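Uncharacterized protein (Staphylococcus aureus subsp. aureus Mu50, PDB 4QPV) is of unknown function but belongs to the DUF1672 family, whose fold is built from repeats of a kinked helix followed by three strands. Local coordinates at residues 219-224 against 258-263; 140-145 against 173-178. All blocks are in the same frame, centred on the assembly; numbering follows the deposited sequence. Where two conformers were deposited one is given.

Contact 1 of 2, residues 219-224 against 258-263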
loop_
_atom_site.group_PDB
_atom_site.type_symbol
_atom_site.label_atom_id
_atom_site.label_comp_id
_atom_site.label_asym_id
_atom_site.label_seq_id
_atom_site.Cartn_x
_atom_site.Cartn_y
_atom_site.Cartn_z
ATOM N N PRO A 219 2.116 8.541 11.244
ATOM C CA PRO A 219 1.749 7.445 10.331
ATOM C C PRO A 219 1.905 6.080 11.014
ATOM O O PRO A 219 2.681 5.930 11.963
ATOM C CB PRO A 219 2.746 7.582 9.176
ATOM C CG PRO A 219 3.295 8.956 9.278
ATOM C CD PRO A 219 3.263 9.313 10.725
ATOM N N TYR A 220 1.143 5.095 10.537
ATOM C CA TYR A 220 1.167 3.743 11.073
ATOM C C TYR A 220 1.872 2.798 10.120
ATOM O O TYR A 220 1.556 2.777 8.925
ATOM C CB TYR A 220 -0.269 3.233 11.310
ATOM C CG TYR A 220 -0.974 3.862 12.488
ATOM C CD1 TYR A 220 -1.584 5.111 12.379
ATOM C CD2 TYR A 220 -1.094 3.183 13.695
ATOM C CE1 TYR A 220 -2.225 5.702 13.471
ATOM C CE2 TYR A 220 -1.743 3.757 14.789
ATOM C CZ TYR A 220 -2.310 5.015 14.673
ATOM O OH TYR A 220 -2.967 5.560 15.755
ATOM N N VAL A 221 2.802 2.002 10.659
ATOM C CA VAL A 221 3.475 0.912 9.951
ATOM C C VAL A 221 2.886 -0.400 10.501
ATOM O O VAL A 221 2.944 -0.616 11.703
ATOM C CB VAL A 221 5.015 0.940 10.102
ATOM C CG1 VAL A 221 5.647 -0.306 9.479
ATOM C CG2 VAL A 221 5.612 2.206 9.504
ATOM N N VAL A 222 2.299 -1.249 9.643
ATOM C CA VAL A 222 1.733 -2.537 10.074
ATOM C C VAL A 222 2.387 -3.652 9.245
ATOM O O VAL A 222 2.308 -3.609 8.022
ATOM C CB VAL A 222 0.166 -2.581 9.973
ATOM C CG1 VAL A 222 -0.376 -3.907 10.497
ATOM C CG2 VAL A 222 -0.488 -1.414 10.730
ATOM N N THR A 223 3.006 -4.641 9.894
ATOM C CA THR A 223 3.624 -5.748 9.152
ATOM C C THR A 223 2.548 -6.719 8.608
ATOM O O THR A 223 1.421 -6.763 9.121
ATOM C CB THR A 223 4.708 -6.503 9.956
ATOM O OG1 THR A 223 4.102 -7.308 10.986
ATOM C CG2 THR A 223 5.831 -5.578 10.491
ATOM N N THR A 224 2.915 -7.474 7.560
ATOM C CA THR A 224 2.058 -8.473 6.893
ATOM C C THR A 224 2.921 -9.714 6.784
ATOM O O THR A 224 3.515 -9.986 5.737
ATOM C CB THR A 224 1.541 -7.964 5.516
ATOM O OG1 THR A 224 2.661 -7.690 4.659
ATOM C CG2 THR A 224 0.629 -6.723 5.639
ATOM N N LEU A 258 7.503 6.650 14.472
ATOM C CA LEU A 258 6.234 6.275 13.839
ATOM C C LEU A 258 5.481 5.294 14.731
ATOM O O LEU A 258 6.048 4.788 15.697
ATOM C CB LEU A 258 6.448 5.651 12.423
ATOM C CG LEU A 258 7.170 6.517 11.383
ATOM C CD1 LEU A 258 7.226 5.810 10.025
ATOM C CD2 LEU A 258 6.516 7.891 11.230
ATOM N N ASN A 259 4.205 5.019 14.408
ATOM C CA ASN A 259 3.453 3.957 15.092
ATOM C C ASN A 259 3.810 2.680 14.348
ATOM O O ASN A 259 3.695 2.647 13.119
ATOM C CB ASN A 259 1.958 4.228 15.101
ATOM C CG ASN A 259 1.601 5.429 15.921
ATOM O OD1 ASN A 259 1.986 5.528 17.083
ATOM N ND2 ASN A 259 0.918 6.394 15.315
ATOM N N VAL A 260 4.401 1.698 15.049
ATOM C CA VAL A 260 4.848 0.462 14.400
ATOM C C VAL A 260 4.222 -0.720 15.140
ATOM O O VAL A 260 4.337 -0.824 16.355
ATOM C CB VAL A 260 6.399 0.353 14.291
ATOM C CG1 VAL A 260 6.826 -0.968 13.628
ATOM C CG2 VAL A 260 6.984 1.548 13.518
ATOM N N SER A 261 3.590 -1.617 14.378
ATOM C CA SER A 261 2.876 -2.780 14.907
ATOM C C SER A 261 3.276 -4.049 14.151
ATOM O O SER A 261 3.314 -4.077 12.915
ATOM C CB SER A 261 1.367 -2.530 14.791
ATOM O OG SER A 261 0.572 -3.647 15.147
ATOM N N LEU A 262 3.527 -5.111 14.905
ATOM C CA LEU A 262 3.899 -6.394 14.356
ATOM C C LEU A 262 2.658 -7.278 14.237
ATOM O O LEU A 262 1.951 -7.486 15.227
ATOM C CB LEU A 262 4.924 -6.987 15.351
ATOM C CG LEU A 262 5.931 -8.035 14.933
ATOM C CD1 LEU A 262 6.782 -7.591 13.713
ATOM C CD2 LEU A 262 6.836 -8.372 16.113
ATOM N N GLN A 263 2.367 -7.767 13.018
ATOM C CA GLN A 263 1.294 -8.721 12.761
ATOM C C GLN A 263 1.860 -9.925 12.042
ATOM O O GLN A 263 2.694 -9.779 11.144
ATOM C CB GLN A 263 0.117 -8.149 11.956
ATOM C CG GLN A 263 -0.742 -7.133 12.721
ATOM C CD GLN A 263 -2.015 -6.779 11.967
ATOM O OE1 GLN A 263 -2.215 -7.136 10.814
ATOM N NE2 GLN A 263 -2.898 -6.037 12.593
#

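Contact 2 of 2, residues 140-145 against 173-178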
loop_
_atom_site.group_PDB
_atom_site.type_symbol
_atom_site.label_atom_id
_atom_site.label_comp_id
_atom_site.label_asym_id
_atom_site.label_seq_id
_atom_site.Cartn_x
_atom_site.Cartn_y
_atom_site.Cartn_z
ATOM N N ASN A 140 15.604 0.961 6.612
ATOM C CA ASN A 140 16.285 0.194 7.659
ATOM C C ASN A 140 15.357 -0.856 8.243
ATOM O O ASN A 140 15.809 -1.970 8.502
ATOM C CB ASN A 140 16.803 1.077 8.770
ATOM C CG ASN A 140 17.968 1.926 8.369
ATOM O OD1 ASN A 140 18.714 1.616 7.423
ATOM N ND2 ASN A 140 18.144 3.023 9.088
ATOM N N LEU A 141 14.065 -0.507 8.450
ATOM C CA LEU A 141 13.085 -1.471 8.958
ATOM C C LEU A 141 12.931 -2.639 7.967
ATOM O O LEU A 141 12.902 -3.805 8.394
ATOM C CB LEU A 141 11.713 -0.806 9.240
ATOM C CG LEU A 141 10.573 -1.741 9.735
ATOM C CD1 LEU A 141 10.960 -2.463 11.053
ATOM C CD2 LEU A 141 9.289 -0.967 9.953
ATOM N N THR A 142 12.866 -2.331 6.652
ATOM C CA THR A 142 12.722 -3.375 5.623
ATOM C C THR A 142 13.877 -4.379 5.719
ATOM O O THR A 142 13.648 -5.593 5.752
ATOM C CB THR A 142 12.641 -2.768 4.225
ATOM O OG1 THR A 142 11.579 -1.812 4.215
ATOM C CG2 THR A 142 12.403 -3.841 3.145
ATOM N N GLU A 143 15.100 -3.860 5.827
ATOM C CA GLU A 143 16.308 -4.660 5.963
ATOM C C GLU A 143 16.238 -5.562 7.234
ATOM O O GLU A 143 16.537 -6.753 7.153
ATOM C CB GLU A 143 17.524 -3.726 6.013
ATOM C CG GLU A 143 18.844 -4.463 6.138
ATOM C CD GLU A 143 19.232 -5.337 4.957
ATOM O OE1 GLU A 143 18.666 -5.167 3.852
ATOM O OE2 GLU A 143 20.137 -6.179 5.138
ATOM N N VAL A 144 15.805 -5.001 8.381
ATOM C CA VAL A 144 15.700 -5.756 9.644
ATOM C C VAL A 144 14.658 -6.889 9.504
ATOM O O VAL A 144 14.883 -7.993 9.997
ATOM C CB VAL A 144 15.406 -4.832 10.866
ATOM C CG1 VAL A 144 15.135 -5.649 12.137
ATOM C CG2 VAL A 144 16.557 -3.844 11.106
ATOM N N LEU A 145 13.560 -6.646 8.783
ATOM C CA LEU A 145 12.531 -7.671 8.597
ATOM C C LEU A 145 13.069 -8.826 7.727
ATOM O O LEU A 145 12.772 -9.983 8.006
ATOM C CB LEU A 145 11.246 -7.055 8.027
ATOM C CG LEU A 145 10.452 -6.254 9.088
ATOM C CD1 LEU A 145 9.519 -5.272 8.444
ATOM C CD2 LEU A 145 9.688 -7.204 10.046
ATOM N N GLU A 173 7.024 -6.220 0.647
ATOM C CA GLU A 173 6.701 -7.607 0.994
ATOM C C GLU A 173 6.299 -7.768 2.464
ATOM O O GLU A 173 5.475 -8.623 2.782
ATOM C CB GLU A 173 7.916 -8.516 0.727
ATOM C CG GLU A 173 8.342 -8.614 -0.730
ATOM C CD GLU A 173 9.763 -9.114 -0.897
ATOM O OE1 GLU A 173 10.703 -8.354 -0.572
ATOM O OE2 GLU A 173 9.941 -10.269 -1.343
ATOM N N TYR A 174 6.898 -6.952 3.356
ATOM C CA TYR A 174 6.766 -7.092 4.800
ATOM C C TYR A 174 5.823 -6.158 5.531
ATOM O O TYR A 174 5.391 -6.531 6.621
ATOM C CB TYR A 174 8.178 -6.960 5.423
ATOM C CG TYR A 174 9.130 -7.975 4.838
ATOM C CD1 TYR A 174 9.085 -9.311 5.237
ATOM C CD2 TYR A 174 10.013 -7.627 3.814
ATOM C CE1 TYR A 174 9.890 -10.275 4.630
ATOM C CE2 TYR A 174 10.817 -8.588 3.194
ATOM C CZ TYR A 174 10.768 -9.907 3.624
ATOM O OH TYR A 174 11.535 -10.870 3.018
ATOM N N TYR A 175 5.531 -4.971 5.005
ATOM C CA TYR A 175 4.642 -4.053 5.711
ATOM C C TYR A 175 4.030 -3.044 4.782
ATOM O O TYR A 175 4.455 -2.889 3.628
ATOM C CB TYR A 175 5.379 -3.322 6.878
ATOM C CG TYR A 175 6.496 -2.386 6.450
ATOM C CD1 TYR A 175 6.222 -1.083 6.036
ATOM C CD2 TYR A 175 7.829 -2.783 6.520
ATOM C CE1 TYR A 175 7.246 -0.208 5.670
ATOM C CE2 TYR A 175 8.865 -1.908 6.184
ATOM C CZ TYR A 175 8.567 -0.630 5.734
ATOM O OH TYR A 175 9.578 0.223 5.355
ATOM N N TYR A 176 3.026 -2.339 5.306
ATOM C CA TYR A 176 2.423 -1.228 4.586
ATOM C C TYR A 176 2.346 -0.042 5.557
ATOM O O TYR A 176 2.369 -0.224 6.799
ATOM C CB TYR A 176 1.070 -1.595 3.963
ATOM C CG TYR A 176 -0.006 -1.884 4.985
ATOM C CD1 TYR A 176 -0.111 -3.140 5.579
ATOM C CD2 TYR A 176 -0.916 -0.898 5.371
ATOM C CE1 TYR A 176 -1.084 -3.409 6.536
ATOM C CE2 TYR A 176 -1.902 -1.157 6.323
ATOM C CZ TYR A 176 -1.988 -2.419 6.895
ATOM O OH TYR A 176 -2.945 -2.682 7.843
ATOM N N LEU A 177 2.294 1.169 4.985
ATOM C CA LEU A 177 2.264 2.427 5.727
ATOM C C LEU A 177 0.928 3.137 5.429
ATOM O O LEU A 177 0.486 3.134 4.276
ATOM C CB LEU A 177 3.495 3.259 5.267
ATOM C CG LEU A 177 3.755 4.656 5.843
ATOM C CD1 LEU A 177 4.342 4.578 7.203
ATOM C CD2 LEU A 177 4.792 5.373 5.002
ATOM N N THR A 178 0.284 3.702 6.456
ATOM C CA THR A 178 -1.001 4.399 6.326
ATOM C C THR A 178 -0.829 5.857 6.760
ATOM O O THR A 178 -0.264 6.108 7.831
ATOM C CB THR A 178 -2.097 3.672 7.152
ATOM O OG1 THR A 178 -2.127 2.283 6.792
ATOM C CG2 THR A 178 -3.499 4.286 6.968
#

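Contact 1 of 2, residues 219-224 against 258-263
Y220 and N259 are neighbours on adjacent parallel strands, their side chains on the same face of the sheet. N259 sends CB over one face of the Y220 ring, a CH-pi contact 3.9 Å from its centroid, and lays its amide on the same side, the two planes 35° apart; ND2 stands 3.5 Å above the ring plane, shifted toward the rim. Both polar ends bond elsewhere, Y220 OH to E290 and N259 OD1 to the backbone N of H289. V222 CG1 meets the flat end of Q263, 3.6 Å from Q263 CD. On the other face V221 sets CB against V260 CG2 and CG2 against L258 CD1, while L258 CD2 reaches P219 CD. Between these two layers of side chains the backbones pair in parallel register: N259 N bonds P219 O, V221 N donates to N259 O, V221 O accepts S261 N, and T223 N bonds S261 O. The ladder then changes character. T223 has OG1 between its backbone N and carbonyl carbon (chi1 73°), where it accepts Q263 N at 2.7 Å in place of a backbone carbonyl; T223 O, buried here, has no partner in the model. Helix 234-249 connects the two strands in a beta-alpha-beta unit, and L262 packs on it. V221 and L258 pack against L138 of helix 135-147, while strands 175-178 and 282-285 extend the sheet beyond 220-227 and 259-265 respectively.

Contact 2 of 2, residues 140-145 against 173-178
Y174 turns its CB toward L145, whose CD1 lies 3.7 Å from Y174 CB; the two side chains slide past each other in opposite directions, and L145 CB comes close to Y174 CG. The backbone N atoms of Y174 and Y175 both bond N172 OD1. Y175, the first residue of the strand, supplies the other aromatic surface. Its CG sits between the backbone N and the carbonyl carbon (chi1 65°), and the ring projects to the helix, where three residues meet it differently. L145 CD1 touches the ring edge near its plane, 3.6 Å from Y175 CD2. L141 CD2 lies over one face in a CH-pi contact, 4.3 Å from the centroid and displaced toward the rim. T142 brings OG1 to 3.4 Å from Y175 CE2 and 3.1 Å from Y175 OH. Both hydroxyls are hydrogen-bonded to L138 O, one turn back in the helix, so a single carbonyl holds the phenol end and the threonine together. Helix 135-147 lies on one face of the sheet; its segment 140-145 runs roughly antiparallel to strand 175-178 (154°), the axes 11.0 Å apart, with V221 of strand 220-227 touching both L141 and Y175 and F244 of helix 234-249 against L145.

Overall arrangement
Contacts 1 and 2 have centres 9 Å apart and meet in one mixed sheet, where strand 220-227 lies between 175-178, antiparallel to it, and 259-265, parallel to it. Backbone bonds stitch them together: T224 N to Y174 O at one end and T178 N to Y220 O at the other. They come in series along the chain, contact 2 being complete before contact 1 begins. Helix 135-147 also touches V221 and L258 of contact 1, and helix 234-249 packs on L262 of contact 1 and L145 of contact 2. Both lie on the same side of the chain's centre, contact 1 holding neighbouring strands together and contact 2 placing a helix over a face of the same sheet.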